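Local coordinates for protein probable TonB-dependent siderophore receptor PiuA (Acinetobacter baumannii, PDB 5FP1) that probably takes part in the first step of iron uptake across the outer membrane by binding iron-chelating siderophores, and may bind ferric enterobactin, at residues Gly147-Gly152 and Thr165-Lys170; Glu110-Glu115 and Arg179-Gly184; Lys443-Gln448 and Thr460-Ser465. All coordinates share one frame; numbering follows the deposited sequence.

Overall arrangement
The three contacts sample the two parts of a TonB-dependent receptor, a transmembrane beta barrel and the plug domain inside it. Contact 1 pairs strands 149-157 and 161-171, the first hairpin of the barrel, and contact 3 pairs strands 433-450 and 459-476, a later hairpin; their centres lie about 45 Å apart. Contact 2 brings the plug segment 110-115 against strand 177-188, which follows 161-171. Contacts 1 and 2 touch, with centres about 11 Å apart, and D167 and R179 form a salt bridge between them. Along the chain contact 1 is nested within the loop closed by contact 2, and contact 3 follows both. Neighbouring strands thus build the wall, while contact 2 is one place where the plug meets it.

Contact 1: residues Gly147-Gly152 and Thr165-Lys170; sequences GDFLEG and TLDGNK
F149 to G152 and T165 to K170 run antiparallel, their axes 4.6 Å apart at closest and their directions at 174°. F149 pairs with N169 and E151 with D167 as hydrogen-bonded pairs, each closed by two backbone bonds, among them N169 N to F149 O at 2.8 Å and D167 N to E151 O at 2.7 Å. L150 with G168, between them, and G152 with L166, beyond E151, are non-hydrogen-bonded pairs.

On the face carrying F149, E151, D167 and N169, the aromatic ring lies over its partner. F149 holds CG between its own backbone N and carbonyl carbon (chi1 62°), and N169 CB sits over one face of the ring, displaced toward the rim, 3.4 Å from the centroid in a CH-pi contact. The N169 amide is almost parallel to that ring, with planes 8° apart. Its ND2 reaches G147 O at 2.7 Å, a weak, bent bond, and also bonds K145 O. The D167 carboxylate stands nearly upright to the same ring and approaches CE1 obliquely, OD1 lying 4.1 Å from F149 CE1; its OD2 forms a salt bridge with R179 on the next strand.

The other face is sparser and lies on the surface. There L150 CD1 meets L166 CD2 at 4.2 Å and rests beside the G168 backbone. Strand 149-157 also bonds to strand 709-717, and this pairing of first strand with last closes the antiparallel sheet into a barrel, here that of a TonB-dependent receptor.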
loop_
_atom_site.group_PDB
_atom_site.type_symbol
_atom_site.label_atom_id
_atom_site.label_comp_id
_atom_site.label_asym_id
_atom_site.label_seq_id
_atom_site.Cartn_x
_atom_site.Cartn_y
_atom_site.Cartn_z
ATOM N N GLY A 147 18.848 21.079 -14.063
ATOM C CA GLY A 147 18.006 22.264 -14.014
ATOM C C GLY A 147 17.811 22.711 -12.583
ATOM O O GLY A 147 17.557 21.892 -11.706
ATOM N N ASP A 148 17.932 24.011 -12.346
ATOM C CA ASP A 148 17.803 24.557 -11.005
ATOM C C ASP A 148 16.348 24.853 -10.708
ATOM O O ASP A 148 15.594 25.202 -11.610
ATOM C CB ASP A 148 18.666 25.806 -10.841
ATOM C CG ASP A 148 20.144 25.476 -10.829
ATOM O OD1 ASP A 148 20.596 24.834 -11.794
ATOM O OD2 ASP A 148 20.848 25.814 -9.855
ATOM N N PHE A 149 15.942 24.660 -9.452
ATOM C CA PHE A 149 14.594 25.042 -9.029
ATOM C C PHE A 149 14.427 25.052 -7.519
ATOM O O PHE A 149 15.209 24.429 -6.788
ATOM C CB PHE A 149 13.520 24.184 -9.705
ATOM C CG PHE A 149 13.587 22.710 -9.384
ATOM C CD1 PHE A 149 12.979 22.202 -8.239
ATOM C CD2 PHE A 149 14.186 21.818 -10.263
ATOM C CE1 PHE A 149 13.003 20.843 -7.958
ATOM C CE2 PHE A 149 14.213 20.459 -9.988
ATOM C CZ PHE A 149 13.614 19.970 -8.831
ATOM N N LEU A 150 13.456 25.846 -7.066
ATOM C CA LEU A 150 13.038 25.877 -5.680
ATOM C C LEU A 150 11.521 25.890 -5.650
ATOM O O LEU A 150 10.890 26.773 -6.228
ATOM C CB LEU A 150 13.591 27.095 -4.952
ATOM C CG LEU A 150 13.199 27.212 -3.477
ATOM C CD1 LEU A 150 13.770 26.068 -2.653
ATOM C CD2 LEU A 150 13.666 28.539 -2.909
ATOM N N GLU A 151 10.941 24.881 -5.004
ATOM C CA GLU A 151 9.483 24.774 -4.856
ATOM C C GLU A 151 9.132 24.628 -3.375
ATOM O O GLU A 151 9.948 24.175 -2.571
ATOM C CB GLU A 151 8.933 23.566 -5.599
ATOM C CG GLU A 151 9.180 23.546 -7.090
ATOM C CD GLU A 151 8.542 22.334 -7.749
ATOM O OE1 GLU A 151 7.388 22.002 -7.402
ATOM O OE2 GLU A 151 9.194 21.712 -8.609
ATOM N N GLY A 152 7.922 25.026 -3.021
ATOM C CA GLY A 152 7.513 24.999 -1.638
ATOM C C GLY A 152 6.017 25.132 -1.514
ATOM O O GLY A 152 5.332 25.534 -2.454
ATOM N N THR A 165 6.188 22.123 3.003
ATOM C CA THR A 165 7.200 21.383 2.272
ATOM C C THR A 165 8.087 22.361 1.516
ATOM O O THR A 165 7.639 23.434 1.121
ATOM C CB THR A 165 6.575 20.441 1.232
ATOM O OG1 THR A 165 5.735 21.198 0.390
ATOM C CG2 THR A 165 5.733 19.362 1.886
ATOM N N LEU A 166 9.336 21.966 1.325
ATOM C CA LEU A 166 10.310 22.719 0.534
ATOM C C LEU A 166 11.090 21.730 -0.288
ATOM O O LEU A 166 11.472 20.682 0.218
ATOM C CB LEU A 166 11.264 23.487 1.443
ATOM C CG LEU A 166 10.919 24.969 1.497
ATOM C CD1 LEU A 166 10.321 25.303 2.849
ATOM C CD2 LEU A 166 12.149 25.816 1.217
ATOM N N ASP A 167 11.307 22.041 -1.563
ATOM C CA ASP A 167 11.991 21.130 -2.499
ATOM C C ASP A 167 12.950 21.989 -3.363
ATOM O O ASP A 167 12.501 22.764 -4.196
ATOM C CB ASP A 167 10.954 20.448 -3.376
ATOM C CG ASP A 167 11.549 19.409 -4.336
ATOM O OD1 ASP A 167 12.768 19.159 -4.278
ATOM O OD2 ASP A 167 10.784 18.843 -5.170
ATOM N N GLY A 168 14.243 21.863 -3.140
ATOM C CA GLY A 168 15.237 22.653 -3.889
ATOM C C GLY A 168 16.210 21.760 -4.625
ATOM O O GLY A 168 16.680 20.759 -4.084
ATOM N N ASN A 169 16.514 22.124 -5.871
ATOM C CA ASN A 169 17.436 21.370 -6.710
ATOM C C ASN A 169 18.455 22.337 -7.358
ATOM O O ASN A 169 18.070 23.298 -8.002
ATOM C CB ASN A 169 16.636 20.660 -7.794
ATOM C CG ASN A 169 17.477 19.722 -8.632
ATOM O OD1 ASN A 169 17.511 18.532 -8.382
ATOM N ND2 ASN A 169 18.148 20.257 -9.649
ATOM N N LYS A 170 19.735 22.071 -7.163
ATOM C CA LYS A 170 20.803 22.923 -7.678
ATOM C C LYS A 170 21.656 22.124 -8.663
ATOM O O LYS A 170 22.254 21.118 -8.301
ATOM C CB LYS A 170 21.662 23.427 -6.525
ATOM C CG LYS A 170 22.508 24.644 -6.846
ATOM C CD LYS A 170 23.368 25.035 -5.645
ATOM C CE LYS A 170 22.746 26.148 -4.805
ATOM N NZ LYS A 170 22.882 27.481 -5.460
#

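Contact 2: residues Glu110-Glu115 and Arg179-Gly184; sequences EMFAVE and RVAVLG
F112 packs on A181 and L183 in a buried, largely apolar contact between the plug domain and the barrel wall. No direct hydrogen bond crosses between 110-115 and 179-184; what joins them is mainly a phenyl ring lying against a strand. M111 to V114 form a type I beta turn, which holds F112 at its second position and turns the side chain toward the wall.

Both faces of the ring are covered. L183 CB stands over one, displaced toward the rim, and makes a CH-pi contact 3.9 Å from the F112 centroid. L183 CD2 lies on the same face, over the CD1 side, 3.7 Å from F112 CD1, while A113 CB covers the opposite face above its centre. On the ring's other side, F112 CD2 touches A181 CB at 4.0 Å, and A181 O lies at the ring edge, near its plane.

L183 also meets E110. The two side chains reach toward each other tip to tip, L183 CD2 coming within 3.4 Å of E110 CD. The carboxylate is buried but well supplied with partners. OE1 accepts a hydrogen bond from F112 N at 2.9 Å, nearly along its C-O axis, and a weak one from M111 N, whereas OE2 forms salt bridges with R200 and R163. Two arginines so close would be expected to stabilise the negative charge.

Farther along, one water joins the segments, donating to E115 OE1 at 2.8 Å and accepting from R179 NH1 at 2.9 Å.

Strand 161-171 flanks the site with R163, which touches both F112 and L183. From strand 215-226, Y222 meets the F112 ring and L224 touches L183, while A113 packs on A204 of strand 197-209.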
loop_
_atom_site.group_PDB
_atom_site.type_symbol
_atom_site.label_atom_id
_atom_site.label_comp_id
_atom_site.label_asym_id
_atom_site.label_seq_id
_atom_site.Cartn_x
_atom_site.Cartn_y
_atom_site.Cartn_z
ATOM N N GLU A 110 4.493 8.348 3.374
ATOM C CA GLU A 110 4.235 9.738 2.991
ATOM C C GLU A 110 4.397 9.978 1.505
ATOM O O GLU A 110 5.093 9.223 0.801
ATOM C CB GLU A 110 5.217 10.691 3.697
ATOM C CG GLU A 110 4.580 11.601 4.741
ATOM C CD GLU A 110 4.019 12.906 4.176
ATOM O OE1 GLU A 110 4.356 13.249 3.035
ATOM O OE2 GLU A 110 3.233 13.597 4.889
ATOM N N MET A 111 3.822 11.080 1.049
ATOM C CA MET A 111 3.942 11.452 -0.366
ATOM C C MET A 111 4.974 12.559 -0.638
ATOM O O MET A 111 5.193 12.885 -1.799
ATOM C CB MET A 111 2.587 11.893 -0.905
ATOM C CG MET A 111 1.527 10.790 -0.923
ATOM S SD MET A 111 1.972 9.401 -1.985
ATOM C CE MET A 111 1.769 10.197 -3.574
ATOM N N PHE A 112 5.615 13.127 0.389
ATOM C CA PHE A 112 6.406 14.356 0.157
ATOM C C PHE A 112 7.580 14.160 -0.778
ATOM O O PHE A 112 7.924 15.072 -1.517
ATOM C CB PHE A 112 6.878 15.037 1.451
ATOM C CG PHE A 112 8.152 14.487 2.026
ATOM C CD1 PHE A 112 8.135 13.362 2.840
ATOM C CD2 PHE A 112 9.369 15.138 1.814
ATOM C CE1 PHE A 112 9.290 12.867 3.406
ATOM C CE2 PHE A 112 10.528 14.658 2.399
ATOM C CZ PHE A 112 10.495 13.517 3.185
ATOM N N ALA A 113 8.196 12.988 -0.777
ATOM C CA ALA A 113 9.320 12.737 -1.665
ATOM C C ALA A 113 8.945 11.902 -2.879
ATOM O O ALA A 113 9.825 11.373 -3.554
ATOM C CB ALA A 113 10.429 12.039 -0.916
ATOM N N VAL A 114 7.656 11.794 -3.151
ATOM C CA VAL A 114 7.149 10.906 -4.203
ATOM C C VAL A 114 6.812 11.683 -5.481
ATOM O O VAL A 114 6.030 12.613 -5.455
ATOM C CB VAL A 114 5.893 10.159 -3.740
ATOM C CG1 VAL A 114 5.340 9.283 -4.852
ATOM C CG2 VAL A 114 6.187 9.315 -2.524
ATOM N N GLU A 115 7.392 11.247 -6.596
ATOM C CA GLU A 115 7.070 11.757 -7.939
ATOM C C GLU A 115 5.730 11.198 -8.451
ATOM O O GLU A 115 4.833 11.930 -8.866
ATOM C CB GLU A 115 8.210 11.318 -8.882
ATOM C CG GLU A 115 8.079 11.794 -10.325
ATOM C CD GLU A 115 8.426 13.278 -10.502
ATOM O OE1 GLU A 115 8.996 13.909 -9.584
ATOM O OE2 GLU A 115 8.118 13.817 -11.570
ATOM N N ARG A 179 19.711 17.768 -4.583
ATOM C CA ARG A 179 18.315 18.093 -4.332
ATOM C C ARG A 179 18.005 17.762 -2.875
ATOM O O ARG A 179 18.594 16.857 -2.306
ATOM C CB ARG A 179 17.423 17.284 -5.256
ATOM C CG ARG A 179 15.960 17.629 -5.156
ATOM C CD ARG A 179 15.155 16.791 -6.123
ATOM N NE ARG A 179 13.763 17.211 -6.170
ATOM C CZ ARG A 179 12.915 16.855 -7.127
ATOM N NH1 ARG A 179 13.306 16.048 -8.103
ATOM N NH2 ARG A 179 11.672 17.302 -7.102
ATOM N N VAL A 180 17.125 18.530 -2.257
ATOM C CA VAL A 180 16.636 18.171 -0.931
ATOM C C VAL A 180 15.174 18.556 -0.810
ATOM O O VAL A 180 14.777 19.645 -1.219
ATOM C CB VAL A 180 17.459 18.815 0.187
ATOM C CG1 VAL A 180 17.347 20.321 0.148
ATOM C CG2 VAL A 180 16.997 18.293 1.545
ATOM N N ALA A 181 14.357 17.630 -0.300
ATOM C CA ALA A 181 12.973 17.937 0.071
ATOM C C ALA A 181 12.851 17.829 1.588
ATOM O O ALA A 181 13.502 16.995 2.210
ATOM C CB ALA A 181 12.004 16.996 -0.625
ATOM N N VAL A 182 12.074 18.715 2.184
ATOM C CA VAL A 182 11.915 18.733 3.630
ATOM C C VAL A 182 10.428 18.851 3.918
ATOM O O VAL A 182 9.686 19.441 3.136
ATOM C CB VAL A 182 12.668 19.903 4.297
ATOM C CG1 VAL A 182 12.714 19.712 5.793
ATOM C CG2 VAL A 182 14.097 19.997 3.788
ATOM N N LEU A 183 10.005 18.268 5.035
ATOM C CA LEU A 183 8.596 18.166 5.378
ATOM C C LEU A 183 8.430 18.415 6.864
ATOM O O LEU A 183 9.160 17.852 7.678
ATOM C CB LEU A 183 8.035 16.766 5.047
ATOM C CG LEU A 183 6.640 16.453 5.626
ATOM C CD1 LEU A 183 5.560 17.189 4.865
ATOM C CD2 LEU A 183 6.365 14.944 5.641
ATOM N N GLY A 184 7.420 19.218 7.174
ATOM C CA GLY A 184 6.851 19.328 8.506
ATOM C C GLY A 184 5.350 19.254 8.407
ATOM O O GLY A 184 4.739 19.978 7.638
HETATM O O HOH W 1 11.713 14.485 -9.896
#

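Contact 3: residues Lys443-Gln448 and Thr460-Ser465; sequences KFEAEQ and TAKNNS
N463 OD1 looks two ways, to the hydroxyl of S465 on its own strand and to the ring of F444 across the pair. S465 OG donates to it at 2.6 Å, arriving in the carbonyl plane on a lone pair, while F444 offers its ring edge, with CD1 3.9 Å from N463 OD1 and the oxygen lying in the ring plane. The two side chains cross at about a right angle, amide and ring planes 55° apart. The other end of the amide is held as well: ND2 bonds Q513 O and, weakly, I515 O, so loop residues help to fix the rotation of the group.

This is one hairpin of the antiparallel transmembrane barrel of this TonB-dependent receptor; 443-448 and 460-465, within strands 433-450 and 459-476, run antiparallel at 176°. F444 with S465, A446 with N463, and Q448 with A461 are hydrogen-bonded pairs, each with two backbone bonds, such as N463 N to A446 O at 2.8 Å. Side chains of these pairs share a largely buried face, where F444 and A446 pack on V416 of strand 405-428 and S465 on P517.

On the opposite face, K462 from one strand lies near both E445 and E447 of the other. E447 runs out extended, and its OE2 lies 3.7 Å from T460 CG2 and the same distance from K462 CD. K462 bends at chi3, with NZ 4.4 Å from E447 OE2, beyond salt-bridge range; its CD also passes 4.1 Å from E445 CD. The lysine charge may thus be felt by both glutamates. At the end of the pair, the T460 hydroxyl bonds N449 OD1.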
loop_
_atom_site.group_PDB
_atom_site.type_symbol
_atom_site.label_atom_id
_atom_site.label_comp_id
_atom_site.label_asym_id
_atom_site.label_seq_id
_atom_site.Cartn_x
_atom_site.Cartn_y
_atom_site.Cartn_z
ATOM N N LYS A 443 15.396 -17.835 -4.704
ATOM C CA LYS A 443 15.623 -18.631 -3.517
ATOM C C LYS A 443 15.291 -17.785 -2.302
ATOM O O LYS A 443 15.691 -16.614 -2.223
ATOM C CB LYS A 443 17.088 -19.077 -3.463
ATOM C CG LYS A 443 17.448 -19.822 -2.192
ATOM C CD LYS A 443 18.891 -20.301 -2.250
ATOM C CE LYS A 443 19.264 -21.058 -0.980
ATOM N NZ LYS A 443 20.734 -21.276 -0.908
ATOM N N PHE A 444 14.552 -18.367 -1.372
ATOM C CA PHE A 444 14.005 -17.624 -0.241
ATOM C C PHE A 444 14.279 -18.443 1.019
ATOM O O PHE A 444 14.014 -19.651 1.075
ATOM C CB PHE A 444 12.502 -17.404 -0.455
ATOM C CG PHE A 444 11.773 -16.778 0.718
ATOM C CD1 PHE A 444 11.199 -17.568 1.692
ATOM C CD2 PHE A 444 11.611 -15.407 0.799
ATOM C CE1 PHE A 444 10.504 -17.003 2.766
ATOM C CE2 PHE A 444 10.914 -14.827 1.862
ATOM C CZ PHE A 444 10.372 -15.630 2.842
ATOM N N GLU A 445 14.788 -17.783 2.038
ATOM C CA GLU A 445 14.873 -18.395 3.348
ATOM C C GLU A 445 14.372 -17.451 4.445
ATOM O O GLU A 445 14.787 -16.291 4.519
ATOM C CB GLU A 445 16.307 -18.804 3.656
ATOM C CG GLU A 445 16.427 -19.382 5.059
ATOM C CD GLU A 445 17.867 -19.706 5.424
ATOM O OE1 GLU A 445 18.451 -20.657 4.863
ATOM O OE2 GLU A 445 18.395 -19.014 6.291
ATOM N N ALA A 446 13.471 -17.951 5.289
ATOM C CA ALA A 446 12.974 -17.179 6.423
ATOM C C ALA A 446 13.219 -17.983 7.675
ATOM O O ALA A 446 12.869 -19.165 7.745
ATOM C CB ALA A 446 11.503 -16.866 6.271
ATOM N N GLU A 447 13.851 -17.352 8.653
ATOM C CA GLU A 447 14.101 -17.998 9.935
ATOM C C GLU A 447 13.651 -17.109 11.064
ATOM O O GLU A 447 14.038 -15.943 11.128
ATOM C CB GLU A 447 15.598 -18.275 10.087
ATOM C CG GLU A 447 15.946 -18.945 11.410
ATOM C CD GLU A 447 17.387 -19.443 11.429
ATOM O OE1 GLU A 447 18.300 -18.633 11.248
ATOM O OE2 GLU A 447 17.598 -20.650 11.597
ATOM N N GLN A 448 12.878 -17.663 11.988
ATOM C CA GLN A 448 12.376 -16.901 13.092
ATOM C C GLN A 448 12.657 -17.622 14.388
ATOM O O GLN A 448 12.292 -18.773 14.529
ATOM C CB GLN A 448 10.877 -16.652 12.929
ATOM C CG GLN A 448 10.637 -15.368 12.202
ATOM C CD GLN A 448 9.192 -14.925 12.105
ATOM O OE1 GLN A 448 8.789 -14.534 11.042
ATOM N NE2 GLN A 448 8.460 -14.923 13.194
ATOM N N THR A 460 12.810 -22.421 16.982
ATOM C CA THR A 460 13.144 -21.762 15.750
ATOM C C THR A 460 12.324 -22.367 14.612
ATOM O O THR A 460 12.279 -23.595 14.429
ATOM C CB THR A 460 14.655 -21.889 15.454
ATOM O OG1 THR A 460 15.411 -21.166 16.450
ATOM C CG2 THR A 460 14.995 -21.390 14.055
ATOM N N ALA A 461 11.674 -21.503 13.830
ATOM C CA ALA A 461 10.990 -21.931 12.613
ATOM C C ALA A 461 11.790 -21.480 11.415
ATOM O O ALA A 461 12.299 -20.344 11.375
ATOM C CB ALA A 461 9.578 -21.350 12.563
ATOM N N LYS A 462 11.917 -22.337 10.418
ATOM C CA LYS A 462 12.673 -21.956 9.234
ATOM C C LYS A 462 12.007 -22.493 7.970
ATOM O O LYS A 462 11.622 -23.653 7.902
ATOM C CB LYS A 462 14.112 -22.473 9.322
ATOM C CG LYS A 462 14.949 -22.072 8.125
ATOM C CD LYS A 462 16.436 -22.141 8.415
ATOM C CE LYS A 462 16.918 -23.565 8.522
ATOM N NZ LYS A 462 18.413 -23.596 8.475
ATOM N N ASN A 463 11.882 -21.650 6.968
ATOM C CA ASN A 463 11.411 -22.090 5.651
ATOM C C ASN A 463 12.501 -21.839 4.643
ATOM O O ASN A 463 13.144 -20.788 4.651
ATOM C CB ASN A 463 10.187 -21.290 5.253
ATOM C CG ASN A 463 9.660 -21.681 3.890
ATOM O OD1 ASN A 463 10.004 -21.067 2.887
ATOM N ND2 ASN A 463 8.892 -22.752 3.843
ATOM N N ASN A 464 12.698 -22.801 3.770
ATOM C CA ASN A 464 13.513 -22.635 2.585
ATOM C C ASN A 464 12.626 -22.992 1.407
ATOM O O ASN A 464 12.024 -24.064 1.387
ATOM C CB ASN A 464 14.715 -23.584 2.596
ATOM C CG ASN A 464 15.779 -23.140 3.576
ATOM O OD1 ASN A 464 16.619 -22.292 3.271
ATOM N ND2 ASN A 464 15.707 -23.661 4.767
ATOM N N SER A 465 12.515 -22.071 0.457
ATOM C CA SER A 465 11.669 -22.260 -0.730
ATOM C C SER A 465 12.501 -21.787 -1.909
ATOM O O SER A 465 13.300 -20.855 -1.798
ATOM C CB SER A 465 10.400 -21.404 -0.637
ATOM O OG SER A 465 9.554 -21.820 0.430
#